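Local coordinates for uncharacterized protein (Legionella longbeachae NSW150, PDB 4JZA) that probably removes the 3-phosphate from phosphatidylinositol 3-phosphate, as a bacterial phosphoinositide phosphatase thought to act on lipids of the infected host, at residues S339-T344 / Q611-S616; L347-A352 / R374-A379; L737-S742 / E754-V759; L681-L686 / D748-I753. All blocks are in the same frame, centred on the assembly; numbering follows the deposited sequence.

Contact 1 (S339-T344 / Q611-S616)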
# COMPACT_ATOMS: atom_id res chain seq x y z
N SER A 339 2.88 -7.34 -2.54
CA SER A 339 2.95 -6.79 -1.21
C SER A 339 1.61 -6.91 -0.46
O SER A 339 0.54 -6.78 -1.03
CB SER A 339 3.30 -5.31 -1.35
OG SER A 339 2.97 -4.57 -0.16
N SER A 340 1.72 -7.11 0.85
CA SER A 340 0.60 -7.15 1.76
C SER A 340 -0.34 -5.94 1.64
O SER A 340 -1.53 -6.02 1.98
CB SER A 340 1.13 -7.29 3.21
OG SER A 340 1.54 -6.03 3.75
N ARG A 341 0.16 -4.79 1.22
CA ARG A 341 -0.73 -3.60 1.17
C ARG A 341 -1.52 -3.55 -0.12
O ARG A 341 -2.38 -2.70 -0.30
CB ARG A 341 0.08 -2.33 1.20
CG ARG A 341 0.82 -2.05 2.47
CD ARG A 341 1.82 -0.93 2.17
NE ARG A 341 3.02 -1.38 1.50
CZ ARG A 341 3.85 -0.60 0.84
NH1 ARG A 341 3.64 0.71 0.73
NH2 ARG A 341 4.91 -1.13 0.28
N HIS A 342 -1.19 -4.46 -1.03
CA HIS A 342 -1.59 -4.36 -2.39
C HIS A 342 -2.77 -5.27 -2.59
O HIS A 342 -2.65 -6.36 -3.16
CB HIS A 342 -0.42 -4.77 -3.30
CG HIS A 342 -0.67 -4.46 -4.73
ND1 HIS A 342 0.30 -4.25 -5.64
CD2 HIS A 342 -1.82 -4.35 -5.41
CE1 HIS A 342 -0.23 -3.96 -6.81
NE2 HIS A 342 -1.52 -4.06 -6.71
N ARG A 343 -3.95 -4.79 -2.21
CA ARG A 343 -5.15 -5.64 -2.27
C ARG A 343 -6.21 -5.24 -3.29
O ARG A 343 -7.41 -5.49 -3.09
CB ARG A 343 -5.70 -5.73 -0.84
CG ARG A 343 -4.58 -5.99 0.14
CD ARG A 343 -4.03 -7.39 -0.08
NE ARG A 343 -4.91 -8.30 0.62
CZ ARG A 343 -5.73 -9.12 0.05
NH1 ARG A 343 -5.72 -9.25 -1.25
NH2 ARG A 343 -6.53 -9.84 0.77
N THR A 344 -5.74 -4.60 -4.38
CA THR A 344 -6.59 -4.13 -5.46
C THR A 344 -6.66 -5.09 -6.66
O THR A 344 -7.47 -4.89 -7.57
CB THR A 344 -6.09 -2.77 -5.96
OG1 THR A 344 -4.71 -2.84 -6.30
CG2 THR A 344 -6.26 -1.74 -4.92
N GLN A 611 9.93 -7.40 3.46
CA GLN A 611 9.90 -7.56 2.04
C GLN A 611 8.64 -6.97 1.40
O GLN A 611 8.64 -6.67 0.22
CB GLN A 611 10.00 -9.02 1.69
CG GLN A 611 11.36 -9.64 2.01
CD GLN A 611 11.35 -11.14 1.77
OE1 GLN A 611 10.39 -11.86 2.08
NE2 GLN A 611 12.40 -11.62 1.20
N ASN A 612 7.57 -6.86 2.18
CA ASN A 612 6.37 -6.15 1.77
C ASN A 612 6.55 -4.65 1.58
O ASN A 612 5.98 -4.07 0.67
CB ASN A 612 5.22 -6.44 2.72
CG ASN A 612 4.70 -7.85 2.59
OD1 ASN A 612 3.85 -8.13 1.76
ND2 ASN A 612 5.20 -8.74 3.41
N ALA A 613 7.30 -4.02 2.47
CA ALA A 613 7.74 -2.64 2.29
C ALA A 613 9.13 -2.47 2.87
O ALA A 613 9.26 -2.27 4.07
CB ALA A 613 6.77 -1.69 2.96
N PRO A 614 10.20 -2.51 1.97
CA PRO A 614 11.52 -2.56 2.63
C PRO A 614 11.84 -1.41 3.57
O PRO A 614 11.54 -0.26 3.28
CB PRO A 614 12.50 -2.55 1.46
CG PRO A 614 11.81 -3.32 0.42
CD PRO A 614 10.46 -2.68 0.45
N GLY A 615 12.48 -1.74 4.68
CA GLY A 615 12.72 -0.84 5.79
C GLY A 615 11.62 -0.89 6.83
O GLY A 615 11.65 -0.18 7.82
N SER A 616 10.67 -1.77 6.60
CA SER A 616 9.52 -1.91 7.47
C SER A 616 9.63 -3.20 8.24
O SER A 616 8.64 -3.85 8.53
CB SER A 616 8.23 -1.88 6.66
OG SER A 616 7.96 -0.57 6.25

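Contact 2 (L347-A352 / R374-A379)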
# COMPACT_ATOMS: atom_id res chain seq x y z
N LEU A 347 -5.63 -11.56 -6.61
CA LEU A 347 -4.77 -12.69 -6.32
C LEU A 347 -4.05 -12.43 -5.02
O LEU A 347 -3.89 -11.31 -4.61
CB LEU A 347 -3.76 -12.91 -7.43
CG LEU A 347 -2.61 -11.93 -7.63
CD1 LEU A 347 -1.66 -12.49 -8.68
CD2 LEU A 347 -3.15 -10.59 -8.07
N PRO A 348 -3.65 -13.46 -4.33
CA PRO A 348 -3.20 -13.33 -2.92
C PRO A 348 -1.90 -12.63 -2.68
O PRO A 348 -0.92 -12.78 -3.45
CB PRO A 348 -2.99 -14.77 -2.48
CG PRO A 348 -3.61 -15.62 -3.52
CD PRO A 348 -3.63 -14.85 -4.79
N ALA A 349 -1.88 -11.93 -1.56
CA ALA A 349 -0.75 -11.10 -1.23
C ALA A 349 -0.00 -11.76 -0.16
O ALA A 349 -0.57 -12.50 0.65
CB ALA A 349 -1.19 -9.73 -0.77
N ASN A 350 1.30 -11.47 -0.15
CA ASN A 350 2.19 -11.96 0.87
C ASN A 350 2.04 -13.45 1.01
O ASN A 350 2.02 -13.96 2.14
CB ASN A 350 1.93 -11.23 2.20
CG ASN A 350 3.07 -11.38 3.20
OD1 ASN A 350 4.21 -11.79 2.87
ND2 ASN A 350 2.78 -11.04 4.43
N TYR A 351 1.94 -14.16 -0.12
CA TYR A 351 1.63 -15.57 -0.16
C TYR A 351 2.89 -16.40 -0.11
O TYR A 351 3.78 -16.22 -0.93
CB TYR A 351 0.85 -15.89 -1.42
CG TYR A 351 0.42 -17.35 -1.63
CD1 TYR A 351 -0.23 -18.08 -0.61
CD2 TYR A 351 0.61 -17.99 -2.86
CE1 TYR A 351 -0.67 -19.38 -0.82
CE2 TYR A 351 0.18 -19.29 -3.07
CZ TYR A 351 -0.46 -19.99 -2.06
OH TYR A 351 -0.85 -21.32 -2.28
N ALA A 352 2.96 -17.32 0.83
CA ALA A 352 4.22 -18.03 1.07
C ALA A 352 3.93 -19.28 1.83
O ALA A 352 2.83 -19.42 2.40
CB ALA A 352 5.19 -17.17 1.86
N ARG A 374 0.77 -19.21 4.28
CA ARG A 374 0.39 -17.91 4.81
C ARG A 374 0.08 -16.94 3.70
O ARG A 374 0.64 -17.02 2.62
CB ARG A 374 1.54 -17.35 5.64
CG ARG A 374 2.89 -17.47 4.95
CD ARG A 374 4.03 -17.05 5.84
NE ARG A 374 3.70 -15.86 6.60
CZ ARG A 374 4.58 -15.19 7.33
NH1 ARG A 374 5.83 -15.58 7.39
NH2 ARG A 374 4.20 -14.12 8.00
N SER A 375 -0.84 -16.02 3.95
CA SER A 375 -1.19 -14.98 3.01
C SER A 375 -1.88 -13.83 3.73
O SER A 375 -2.20 -13.94 4.90
CB SER A 375 -2.08 -15.52 1.89
OG SER A 375 -3.45 -15.43 2.22
N SER A 376 -2.09 -12.73 3.04
CA SER A 376 -2.97 -11.68 3.51
C SER A 376 -4.40 -12.21 3.44
O SER A 376 -4.70 -13.09 2.66
CB SER A 376 -2.84 -10.44 2.64
OG SER A 376 -1.56 -9.88 2.76
N HIS A 377 -5.27 -11.68 4.28
CA HIS A 377 -6.62 -12.17 4.40
C HIS A 377 -7.18 -12.38 3.00
O HIS A 377 -6.90 -11.61 2.16
CB HIS A 377 -7.50 -11.18 5.18
CG HIS A 377 -8.71 -11.82 5.78
ND1 HIS A 377 -9.90 -11.90 5.11
CD2 HIS A 377 -8.89 -12.47 6.95
CE1 HIS A 377 -10.78 -12.54 5.86
NE2 HIS A 377 -10.19 -12.89 6.99
N ILE A 378 -7.96 -13.42 2.77
CA ILE A 378 -8.48 -13.71 1.40
C ILE A 378 -9.41 -12.61 0.86
O ILE A 378 -9.55 -12.45 -0.35
CB ILE A 378 -9.24 -15.06 1.34
CG1 ILE A 378 -10.29 -15.17 2.46
CG2 ILE A 378 -8.29 -16.24 1.48
CD1 ILE A 378 -11.36 -16.18 2.14
N ALA A 379 -10.03 -11.85 1.75
CA ALA A 379 -10.93 -10.79 1.35
C ALA A 379 -10.16 -9.49 1.34
O ALA A 379 -9.17 -9.33 2.07
CB ALA A 379 -12.09 -10.69 2.30
O HOH W 1 -4.43 -12.11 -0.04
O HOH W 2 1.69 -14.26 4.95

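Contact 3 (L737-S742 / E754-V759)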
# COMPACT_ATOMS: atom_id res chain seq x y z
N LEU A 737 16.22 44.74 -4.56
CA LEU A 737 17.44 45.46 -4.13
C LEU A 737 18.02 44.88 -2.85
O LEU A 737 19.22 44.59 -2.80
CB LEU A 737 17.20 46.95 -3.94
CG LEU A 737 16.98 47.66 -5.27
CD1 LEU A 737 16.10 48.88 -5.06
CD2 LEU A 737 18.29 48.08 -5.94
N GLU A 738 17.20 44.73 -1.82
CA GLU A 738 17.67 44.21 -0.53
C GLU A 738 18.44 42.90 -0.74
O GLU A 738 19.47 42.68 -0.12
CB GLU A 738 16.53 43.99 0.47
CG GLU A 738 16.17 45.13 1.45
CD GLU A 738 17.34 45.65 2.30
OE1 GLU A 738 17.29 45.46 3.53
OE2 GLU A 738 18.28 46.28 1.77
N LEU A 739 17.94 42.04 -1.61
CA LEU A 739 18.53 40.74 -1.82
C LEU A 739 19.83 40.84 -2.56
O LEU A 739 20.68 39.97 -2.40
CB LEU A 739 17.61 39.84 -2.62
CG LEU A 739 16.48 39.20 -1.81
CD1 LEU A 739 15.38 38.60 -2.70
CD2 LEU A 739 17.04 38.13 -0.89
N MSE A 740 19.97 41.89 -3.36
CA MSE A 740 21.16 42.10 -4.18
C MSE A 740 22.17 42.95 -3.49
O MSE A 740 23.19 43.25 -4.09
CB MSE A 740 20.77 42.76 -5.52
CG MSE A 740 20.24 41.62 -6.37
SE MSE A 740 19.31 42.12 -8.02
CE MSE A 740 20.73 41.37 -9.14
N LEU A 741 21.93 43.36 -2.24
CA LEU A 741 22.84 44.32 -1.60
C LEU A 741 24.19 43.66 -1.23
O LEU A 741 25.22 44.26 -1.46
CB LEU A 741 22.17 45.04 -0.42
CG LEU A 741 22.25 46.58 -0.47
CD1 LEU A 741 20.91 47.21 -0.09
CD2 LEU A 741 23.37 47.15 0.40
N SER A 742 24.19 42.43 -0.67
CA SER A 742 25.43 41.63 -0.54
C SER A 742 25.98 41.32 -1.93
O SER A 742 25.21 41.17 -2.86
CB SER A 742 25.17 40.29 0.17
OG SER A 742 25.15 40.44 1.57
N GLU A 754 16.46 31.98 -6.82
CA GLU A 754 15.41 31.28 -6.06
C GLU A 754 14.62 32.31 -5.26
O GLU A 754 13.39 32.39 -5.31
CB GLU A 754 16.00 30.19 -5.11
CG GLU A 754 14.99 29.50 -4.19
CD GLU A 754 15.59 28.47 -3.23
OE1 GLU A 754 15.02 28.28 -2.12
OE2 GLU A 754 16.60 27.82 -3.56
N LYS A 755 15.38 33.11 -4.52
CA LYS A 755 14.78 34.04 -3.60
C LYS A 755 14.07 35.17 -4.30
O LYS A 755 13.01 35.57 -3.89
CB LYS A 755 15.83 34.58 -2.63
CG LYS A 755 16.21 33.58 -1.54
CD LYS A 755 17.45 34.08 -0.83
CE LYS A 755 17.78 33.24 0.39
NZ LYS A 755 18.43 34.12 1.40
N ILE A 756 14.66 35.68 -5.37
CA ILE A 756 14.05 36.70 -6.15
C ILE A 756 12.76 36.22 -6.77
O ILE A 756 11.80 36.98 -6.86
CB ILE A 756 14.99 37.15 -7.25
CG1 ILE A 756 16.12 37.99 -6.61
CG2 ILE A 756 14.25 37.97 -8.31
CD1 ILE A 756 17.28 38.29 -7.55
N LEU A 757 12.73 34.98 -7.20
CA LEU A 757 11.51 34.40 -7.72
C LEU A 757 10.41 34.17 -6.67
O LEU A 757 9.24 34.25 -7.00
CB LEU A 757 11.83 33.10 -8.39
CG LEU A 757 12.58 33.06 -9.71
CD1 LEU A 757 13.07 31.64 -9.94
CD2 LEU A 757 11.68 33.47 -10.85
N GLN A 758 10.78 33.86 -5.44
CA GLN A 758 9.85 33.90 -4.31
C GLN A 758 9.12 35.28 -4.20
O GLN A 758 7.89 35.36 -4.08
CB GLN A 758 10.56 33.64 -2.98
CG GLN A 758 10.49 32.20 -2.48
CD GLN A 758 11.66 31.80 -1.57
OE1 GLN A 758 12.46 32.62 -1.12
NE2 GLN A 758 11.75 30.53 -1.31
N VAL A 759 9.90 36.37 -4.23
CA VAL A 759 9.31 37.68 -4.24
C VAL A 759 8.31 37.89 -5.39
O VAL A 759 7.16 38.24 -5.15
CB VAL A 759 10.38 38.74 -4.38
CG1 VAL A 759 9.72 40.10 -4.52
CG2 VAL A 759 11.28 38.72 -3.14

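Contact 4 (L681-L686 / D748-I753)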
# COMPACT_ATOMS: atom_id res chain seq x y z
N LEU A 681 13.34 24.80 -7.41
CA LEU A 681 13.56 23.90 -8.51
C LEU A 681 13.65 24.62 -9.84
O LEU A 681 14.37 24.18 -10.73
CB LEU A 681 12.41 22.87 -8.59
CG LEU A 681 12.31 21.79 -7.49
CD1 LEU A 681 11.19 20.79 -7.75
CD2 LEU A 681 13.64 21.07 -7.32
N VAL A 682 12.90 25.73 -10.00
CA VAL A 682 13.03 26.53 -11.20
C VAL A 682 14.43 27.09 -11.25
O VAL A 682 15.06 27.07 -12.28
CB VAL A 682 11.95 27.58 -11.28
CG1 VAL A 682 12.31 28.71 -12.23
CG2 VAL A 682 10.66 26.94 -11.73
N ALA A 683 14.97 27.54 -10.13
CA ALA A 683 16.31 28.08 -10.18
C ALA A 683 17.33 27.00 -10.50
O ALA A 683 18.35 27.28 -11.10
CB ALA A 683 16.67 28.77 -8.89
N ARG A 684 17.08 25.79 -10.04
CA ARG A 684 18.04 24.71 -10.25
C ARG A 684 17.98 24.27 -11.72
O ARG A 684 19.01 24.06 -12.34
CB ARG A 684 17.85 23.55 -9.25
CG ARG A 684 18.91 23.56 -8.15
CD ARG A 684 18.35 23.54 -6.73
NE ARG A 684 18.43 22.20 -6.18
CZ ARG A 684 18.39 21.90 -4.89
NH1 ARG A 684 18.25 22.85 -3.96
NH2 ARG A 684 18.48 20.64 -4.53
N GLN A 685 16.78 24.20 -12.28
CA GLN A 685 16.65 23.97 -13.71
C GLN A 685 17.30 25.08 -14.59
O GLN A 685 17.90 24.77 -15.60
CB GLN A 685 15.19 23.78 -14.08
CG GLN A 685 14.99 23.36 -15.50
CD GLN A 685 13.59 22.85 -15.75
OE1 GLN A 685 12.97 23.24 -16.66
NE2 GLN A 685 13.06 22.13 -14.92
N LEU A 686 17.21 26.35 -14.20
CA LEU A 686 17.96 27.40 -14.90
C LEU A 686 19.47 27.12 -14.90
O LEU A 686 20.15 27.30 -15.91
CB LEU A 686 17.67 28.76 -14.26
CG LEU A 686 16.33 29.29 -14.75
CD1 LEU A 686 15.73 30.36 -13.85
CD2 LEU A 686 16.42 29.81 -16.18
N ASP A 748 26.20 30.88 -5.76
CA ASP A 748 25.40 31.82 -4.96
C ASP A 748 24.21 32.40 -5.77
O ASP A 748 23.11 32.51 -5.26
CB ASP A 748 26.29 32.95 -4.41
CG ASP A 748 25.91 33.35 -2.98
OD1 ASP A 748 24.71 33.38 -2.63
OD2 ASP A 748 26.86 33.64 -2.20
N ASN A 749 24.46 32.71 -7.04
CA ASN A 749 23.45 33.27 -7.93
C ASN A 749 22.21 32.43 -8.07
O ASN A 749 21.15 32.97 -8.32
CB ASN A 749 24.05 33.50 -9.31
CG ASN A 749 24.97 34.72 -9.36
OD1 ASN A 749 25.05 35.51 -8.40
ND2 ASN A 749 25.66 34.91 -10.50
N ILE A 750 22.33 31.11 -7.91
CA ILE A 750 21.17 30.22 -8.01
C ILE A 750 20.23 30.48 -6.83
O ILE A 750 19.03 30.54 -7.03
CB ILE A 750 21.58 28.74 -8.05
CG1 ILE A 750 22.44 28.46 -9.29
CG2 ILE A 750 20.37 27.83 -8.11
CD1 ILE A 750 22.79 26.98 -9.50
N ILE A 751 20.76 30.65 -5.62
CA ILE A 751 19.93 30.90 -4.43
C ILE A 751 19.31 32.30 -4.54
O ILE A 751 18.15 32.52 -4.22
CB ILE A 751 20.66 30.80 -3.03
CG1 ILE A 751 22.07 30.17 -3.07
CG2 ILE A 751 19.79 30.05 -2.03
CD1 ILE A 751 22.19 28.73 -2.59
N ARG A 752 20.10 33.26 -4.98
CA ARG A 752 19.59 34.63 -5.19
C ARG A 752 18.39 34.60 -6.15
O ARG A 752 17.37 35.24 -5.87
CB ARG A 752 20.68 35.55 -5.72
CG ARG A 752 21.89 35.77 -4.81
CD ARG A 752 21.51 36.57 -3.58
NE ARG A 752 22.61 36.70 -2.62
CZ ARG A 752 23.46 37.73 -2.55
NH1 ARG A 752 23.37 38.75 -3.41
NH2 ARG A 752 24.43 37.74 -1.63
N ILE A 753 18.48 33.83 -7.25
CA ILE A 753 17.40 33.77 -8.22
C ILE A 753 16.21 33.03 -7.60
O ILE A 753 15.09 33.42 -7.82
CB ILE A 753 17.85 33.23 -9.62
CG1 ILE A 753 18.05 34.34 -10.64
CG2 ILE A 753 16.76 32.46 -10.33
CD1 ILE A 753 19.06 35.37 -10.27

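Contact 1 (S339-T344 / Q611-S616)
N612, on the weakly bonded last part of helix 604-612, meets the 339-344 loop with both of its carbonyl groups. Its side chain, with CG anti to the carbonyl carbon and beside the backbone N (chi1 -71°), points at the loop and brings OD1 to S340 N at 2.5 Å. The donor stands somewhat above the amide carbonyl plane. Asparagine suits this place because it is short and can serve neighbours with both ends: ND2 leads the other way, weakly bonded to N350.

The backbone N612 O takes two donors. S339 OG comes from above the carbonyl plane at 3.2 Å, while R341 NH2 lies in that plane, on a lone pair, also 3.2 Å from N612 O. S339 OG itself accepts from R341 N at 3.1 Å, an ST turn set within the type I turn S339 to H342, so this hydroxyl both shapes the loop and links it to 611-616. The R341 chain, bent at chi3 (-80°), lays its guanidinium edge on N612 O and one face under the A613 methyl, with A613 CB 3.3 Å from NH2. Through its bonds to N612 O, to N130 and to E133, the last two on helix 122-140, R341 ties three separate chain regions together. Its buried charge is met by E133, which probably helps to keep the guanidinium protonated.

Contact 2 (L347-A352 / R374-A379)
The tight part of this contact is backbone on backbone. A352 and R374 form an antiparallel hydrogen-bonded pair: A352 N reaches R374 O at 2.9 Å, and R374 N reaches A352 O at 2.8 Å, nearly along the C=O axis. Further on, S376 N donates almost straight (173°) to A349 O at 2.8 Å. Between these bonds two CA-H...O contacts fill in, one of them from Y351 CA to R374 O at 3.3 Å. N350 and Y351 lie opposite the single S375, and N350 has left-handed backbone angles there.

The pair closes the open end of the beta hairpin made by strands 352-359 and 365-374, in the middle of the large mixed sheet. R374 CB and A352 CB lie on the same face of that sheet. With CG in the crowded position between N and carbonyl carbon (chi1 46°), the arginine stem runs alongside the alanine methyl, A352 CB to R374 CG being 3.9 Å; a small residue leaves room for it. The guanidinium goes on to D164, Q605 and G553. S375 OG pairs with Y547. S376 OG bonds S552 O, which lies in the sequence CVSGKDR, a fit to the CX5R phosphate-binding loop of phosphatases.

Looser are the two places where water mediates. Water 1 accepts from A349 N and donates to S376 O at 2.9 Å, beyond the last direct bond. Water 2 donates to N350 O at 2.8 Å and accepts only weakly from R374 NE.

Contact 3 (L737-S742 / E754-V759)
Among the bonds made inside these segments, E754 O has one, from Q758 N 3.0 Å away, in the ordinary i to i+4 pattern of helix 748-761; S742 O likewise takes one bond, from R752 NH1 of that same helix. Across the two segments themselves, the meeting is one of apolar side chains. Two consecutive helices, 731-740 and 748-761, pack side by side here in the phosphoinositide phosphatase C-terminal domain.

L739 does most of the work. Its CB points at the partner helix, and with CG anti to the carbonyl carbon (chi1 -80°) both methyls arrive at the helix surface. CD1 settles over the peptide joining K755 and I756, 4.0 Å from I756 N, with the side chains of K755, I756 and V759 around it. A leucine suits this because its forked end can rest on main chain and side chains at once. I756 sends CG1 to 4.0 Å from L739 CD1, and V759 contributes CG2, at 4.1 Å from the same methyl L739 CD1.

At the exposed margin K755 crosses L739 obliquely. Its aliphatic stem lies against the second methyl, with L739 CD2 4.1 Å from K755 CD, a use of lysine that keeps the apolar carbons at the contact and leaves the chain's end to bend off at chi4. On the buried side M740, present as selenomethionine, packs on Y695 and H699 of helix 676-702, and its SE lies 4.4 Å from I756 CD1.

Contact 4 (L681-L686 / D748-I753)
A683 and I750 face each other across the interface, each with its CB directed at the opposite helix, and their CA atoms come within 5.7 Å. The methyl of A683 projects straight at the main chain of its partner, with A683 CB 3.5 Å from I750 O. In return I750 turns CG2, anti to its backbone N, over the alanine's own carbonyl, so that I750 CG2 lies 3.7 Å from A683 O. The two side chains therefore pass one another, each resting on the other's backbone, and their methyls meet alongside at 3.9 Å between A683 CB and I750 CG2. Alanine is well chosen here: a single methyl lets the helices close in, and the segment axes approach to 8.7 Å.

One turn further along helix 748-761, the CG2 of I753 touches both A683 and L686. That methyl lies 4.0 Å from A683 CB and 4.2 Å from L686 CD1, while the rest of I753 leads away from the contact. L686, one turn after A683, points its CB inward as well and extends the apolar seam. R684 has its CB turned away; its backbone N skirts I750 CG2.

This is apolar helix-helix packing, antiparallel with a marked tilt (141°), against helix 748-761 of the phosphoinositide phosphatase C-terminal domain. N749 hydrogen-bonds T692 further up helix 676-702, reinforcing the pair. Other helices line that long helix too: L681 rests on L77 and Y80 of helix 74-87, and L686 on F794 and V798 of helix 794-817.

In the fold
The four contacts form two neighbouring pairs at different places in the molecule. Contacts 1 and 2 have centres 11 Å apart, and contact 2 is nested in the chain loop that contact 1 closes; a weak bond of 3.3 Å from N612 ND2 to N350 OD1 joins them. Both border the probable phosphate-binding loop, contact 1 through K554 and contact 2 through S552 and G553. Contacts 3 and 4 share helix 748-761, also with centres 11 Å apart, and R752 NH1 from contact 4 reaches S742 O of contact 3 at 3.1 Å. Nearest atoms are about 23 Å apart between contacts 1 and 4 and about 34 Å between contacts 2 and 4, consistent with the C-terminal helices lying away from that loop.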